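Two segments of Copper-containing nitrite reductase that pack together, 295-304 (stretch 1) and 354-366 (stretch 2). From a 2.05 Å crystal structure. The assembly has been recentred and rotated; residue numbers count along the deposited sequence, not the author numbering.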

# COMPACT_ATOMS: atom_id res chain seq x y z
N PHE C 295 -29.36 -21.17 38.84
CA PHE C 295 -28.87 -21.10 37.44
C PHE C 295 -27.34 -20.98 37.43
O PHE C 295 -26.75 -20.35 38.34
CB PHE C 295 -29.49 -19.92 36.71
CG PHE C 295 -30.96 -20.05 36.44
CD1 PHE C 295 -31.43 -21.05 35.60
CD2 PHE C 295 -31.87 -19.17 36.99
CE1 PHE C 295 -32.79 -21.17 35.33
CE2 PHE C 295 -33.23 -19.29 36.72
CZ PHE C 295 -33.68 -20.28 35.88
N TYR C 296 -26.75 -21.56 36.37
CA TYR C 296 -25.30 -21.63 36.07
C TYR C 296 -25.01 -20.83 34.79
O TYR C 296 -25.45 -21.24 33.71
CB TYR C 296 -24.94 -23.10 35.89
CG TYR C 296 -23.49 -23.43 35.67
CD1 TYR C 296 -22.47 -22.54 35.96
CD2 TYR C 296 -23.15 -24.69 35.24
CE1 TYR C 296 -21.15 -22.90 35.81
CE2 TYR C 296 -21.83 -25.07 35.08
CZ TYR C 296 -20.83 -24.18 35.36
OH TYR C 296 -19.53 -24.58 35.19
N VAL C 297 -24.33 -19.69 34.93
CA VAL C 297 -23.96 -18.81 33.78
C VAL C 297 -22.47 -18.42 33.90
O VAL C 297 -22.04 -17.99 34.98
CB VAL C 297 -24.87 -17.58 33.69
CG1 VAL C 297 -24.43 -16.65 32.58
CG2 VAL C 297 -26.33 -17.98 33.51
N MET C 298 -21.73 -18.57 32.79
CA MET C 298 -20.32 -18.13 32.70
C MET C 298 -20.11 -17.34 31.40
O MET C 298 -20.68 -17.72 30.35
CB MET C 298 -19.36 -19.31 32.78
CG MET C 298 -19.31 -19.94 34.15
SD MET C 298 -17.80 -20.88 34.46
CE MET C 298 -16.70 -19.62 35.09
N GLN C 299 -19.34 -16.25 31.48
CA GLN C 299 -19.04 -15.34 30.34
C GLN C 299 -17.60 -15.61 29.90
O GLN C 299 -16.71 -15.75 30.76
CB GLN C 299 -19.24 -13.88 30.74
CG GLN C 299 -18.74 -12.87 29.72
CD GLN C 299 -19.06 -11.47 30.16
OE1 GLN C 299 -20.12 -11.21 30.74
NE2 GLN C 299 -18.13 -10.57 29.89
N GLY C 300 -17.39 -15.64 28.59
CA GLY C 300 -16.04 -15.70 28.03
C GLY C 300 -15.98 -15.07 26.67
O GLY C 300 -17.04 -14.66 26.13
N GLU C 301 -14.76 -15.00 26.13
CA GLU C 301 -14.46 -14.37 24.83
C GLU C 301 -13.86 -15.41 23.88
O GLU C 301 -13.16 -16.34 24.33
CB GLU C 301 -13.51 -13.17 25.01
CG GLU C 301 -13.76 -12.29 26.22
CD GLU C 301 -12.74 -12.40 27.34
OE1 GLU C 301 -11.55 -12.68 27.05
OE2 GLU C 301 -13.12 -12.17 28.51
N ILE C 302 -14.10 -15.25 22.58
CA ILE C 302 -13.46 -16.04 21.50
C ILE C 302 -12.84 -15.04 20.51
O ILE C 302 -13.47 -14.00 20.21
CB ILE C 302 -14.47 -17.04 20.90
CG1 ILE C 302 -14.75 -18.18 21.88
CG2 ILE C 302 -13.99 -17.56 19.55
CD1 ILE C 302 -15.77 -19.19 21.40
N TYR C 303 -11.61 -15.34 20.10
CA TYR C 303 -10.72 -14.46 19.30
C TYR C 303 -10.54 -15.10 17.92
O TYR C 303 -9.67 -15.96 17.74
CB TYR C 303 -9.38 -14.29 20.03
CG TYR C 303 -9.48 -13.65 21.38
CD1 TYR C 303 -9.90 -14.37 22.49
CD2 TYR C 303 -9.17 -12.31 21.56
CE1 TYR C 303 -9.99 -13.77 23.75
CE2 TYR C 303 -9.25 -11.70 22.80
CZ TYR C 303 -9.67 -12.43 23.90
OH TYR C 303 -9.77 -11.84 25.13
N THR C 304 -11.38 -14.71 16.96
CA THR C 304 -11.40 -15.30 15.61
C THR C 304 -10.70 -14.39 14.60
O THR C 304 -10.77 -13.15 14.76
CB THR C 304 -12.84 -15.60 15.16
OG1 THR C 304 -13.60 -14.40 15.21
CG2 THR C 304 -13.49 -16.67 16.01
N ILE C 354 -28.47 -16.88 40.64
CA ILE C 354 -27.53 -17.11 39.50
C ILE C 354 -26.11 -17.22 40.05
O ILE C 354 -25.62 -16.23 40.65
CB ILE C 354 -27.65 -16.00 38.44
CG1 ILE C 354 -29.09 -15.81 37.96
CG2 ILE C 354 -26.69 -16.27 37.30
CD1 ILE C 354 -29.31 -14.63 37.06
N PHE C 355 -25.49 -18.39 39.90
CA PHE C 355 -24.02 -18.57 39.99
C PHE C 355 -23.41 -18.07 38.67
O PHE C 355 -23.61 -18.71 37.62
CB PHE C 355 -23.65 -20.04 40.21
CG PHE C 355 -24.22 -20.63 41.46
CD1 PHE C 355 -23.65 -20.34 42.69
CD2 PHE C 355 -25.31 -21.47 41.41
CE1 PHE C 355 -24.18 -20.89 43.85
CE2 PHE C 355 -25.83 -22.02 42.57
CZ PHE C 355 -25.27 -21.73 43.79
N PHE C 356 -22.73 -16.92 38.73
CA PHE C 356 -22.17 -16.21 37.56
C PHE C 356 -20.65 -16.11 37.71
O PHE C 356 -20.19 -15.49 38.68
CB PHE C 356 -22.75 -14.81 37.39
CG PHE C 356 -22.16 -14.06 36.22
CD1 PHE C 356 -22.50 -14.40 34.93
CD2 PHE C 356 -21.24 -13.05 36.41
CE1 PHE C 356 -21.94 -13.72 33.85
CE2 PHE C 356 -20.68 -12.37 35.34
CZ PHE C 356 -21.03 -12.72 34.06
N GLY C 357 -19.92 -16.67 36.75
CA GLY C 357 -18.46 -16.60 36.72
C GLY C 357 -17.94 -16.16 35.36
O GLY C 357 -18.62 -16.39 34.36
N VAL C 358 -16.76 -15.56 35.34
CA VAL C 358 -16.08 -15.14 34.09
C VAL C 358 -14.87 -16.04 33.90
O VAL C 358 -13.88 -15.87 34.66
CB VAL C 358 -15.70 -13.65 34.16
CG1 VAL C 358 -15.07 -13.18 32.86
CG2 VAL C 358 -16.89 -12.79 34.51
N GLY C 359 -14.96 -16.98 32.96
CA GLY C 359 -13.81 -17.73 32.42
C GLY C 359 -12.83 -16.77 31.78
O GLY C 359 -11.61 -16.86 32.07
N GLY C 360 -13.35 -15.83 30.99
CA GLY C 360 -12.56 -14.78 30.32
C GLY C 360 -12.08 -15.23 28.95
O GLY C 360 -12.92 -15.56 28.11
N PRO C 361 -10.76 -15.29 28.67
CA PRO C 361 -9.71 -15.09 29.68
C PRO C 361 -9.35 -13.66 30.13
O PRO C 361 -8.53 -13.56 31.01
CB PRO C 361 -8.46 -15.60 28.96
CG PRO C 361 -8.71 -15.26 27.52
CD PRO C 361 -10.19 -15.58 27.35
N ASN C 362 -9.92 -12.61 29.53
CA ASN C 362 -9.30 -11.26 29.66
C ASN C 362 -10.24 -10.19 30.23
O ASN C 362 -9.69 -9.33 30.93
CB ASN C 362 -8.70 -10.83 28.33
CG ASN C 362 -7.47 -11.65 28.02
OD1 ASN C 362 -6.62 -11.82 28.88
ND2 ASN C 362 -7.36 -12.14 26.80
N PHE C 363 -11.55 -10.23 29.95
CA PHE C 363 -12.47 -9.10 30.19
C PHE C 363 -13.32 -9.28 31.47
O PHE C 363 -13.90 -10.37 31.71
CB PHE C 363 -13.37 -8.92 28.97
CG PHE C 363 -12.67 -8.25 27.82
CD1 PHE C 363 -11.80 -8.96 27.01
CD2 PHE C 363 -12.83 -6.90 27.59
CE1 PHE C 363 -11.13 -8.33 25.98
CE2 PHE C 363 -12.15 -6.27 26.56
CZ PHE C 363 -11.32 -6.99 25.75
N THR C 364 -13.43 -8.19 32.24
CA THR C 364 -14.30 -8.03 33.45
C THR C 364 -15.73 -7.74 33.00
O THR C 364 -15.95 -6.80 32.21
CB THR C 364 -13.74 -6.91 34.34
OG1 THR C 364 -12.45 -7.34 34.81
CG2 THR C 364 -14.60 -6.61 35.55
N SER C 365 -16.69 -8.52 33.47
CA SER C 365 -18.13 -8.36 33.12
C SER C 365 -18.78 -7.37 34.09
O SER C 365 -18.51 -7.44 35.29
CB SER C 365 -18.84 -9.67 33.14
OG SER C 365 -20.19 -9.49 32.75
N SER C 366 -19.57 -6.44 33.57
CA SER C 366 -20.46 -5.56 34.36
C SER C 366 -21.84 -6.23 34.39
O SER C 366 -22.75 -5.77 33.67
CB SER C 366 -20.45 -4.17 33.79
OG SER C 366 -19.11 -3.66 33.80
O HOH W 1 -15.48 -11.78 29.70

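Strands 295-302 and 354-360 run parallel, at 22°, and their backbones alternate as donor and acceptor: Phe355 N to Phe295 O (2.8 Å), Val297 N to Phe355 O (3.0 Å), Gly357 N to Val297 O (3.1 Å) and Gln299 N to Gly357 O (3.0 Å). A beta bulge after Gln299 shifts the register by one; the hydrogen bond from Gly360 N to Gln299 O is weak (3.4 Å), but Glu301 N to Gly360 O (2.8 Å) restores the pairing.

Side chains of Val297, Ile354 and Phe356 share one sheet face with Gln299. Val297, chi1 t, sets CG1 3.8 Å from Phe356 CD1 and CG2 4.2 Å from Ile354 CG2. On the other face Met298 (m, t, p) curls its end back over the neighbouring strand, where Gly357 leaves room: an ideal CB there would lie 2.8 Å from Met298 CE, a clash.

Gln299 is extended, chi1 and chi2 both t, which brings its amide to the edge of the Phe356 ring, Gln299 OE1 3.8 Å from Phe356 CZ. Gln299 OE1 accepts from Ser365 OG (2.6 Å), while Gln299 NE2 donates to a water (2.9 Å) that in turn donates to Glu301 OE2 (2.7 Å) and Phe363 O (2.9 Å).

The CA-to-CB bond of Glu301 points toward the other stretch; with chi1 m and chi2 off-well at 108°, its carboxylate meets successive backbone amides: Asn362 N donates to Glu301 OE1 (3.0 Å) and Phe363 N to Glu301 OE2 (2.9 Å). Pro361, after a cis peptide bond, has no hydrogen to offer, so its N lies 3.2 Å from Glu301 OE1 without a bond.

Tyr303, chi1 m, brings its hydroxyl into the same cluster: Tyr303 OH donates to Glu301 OE1 (2.7 Å) and accepts from Asn362 ND2 (2.9 Å). Pro361 CD lies at the Tyr303 ring edge, 4.0 Å from Tyr303 CE1.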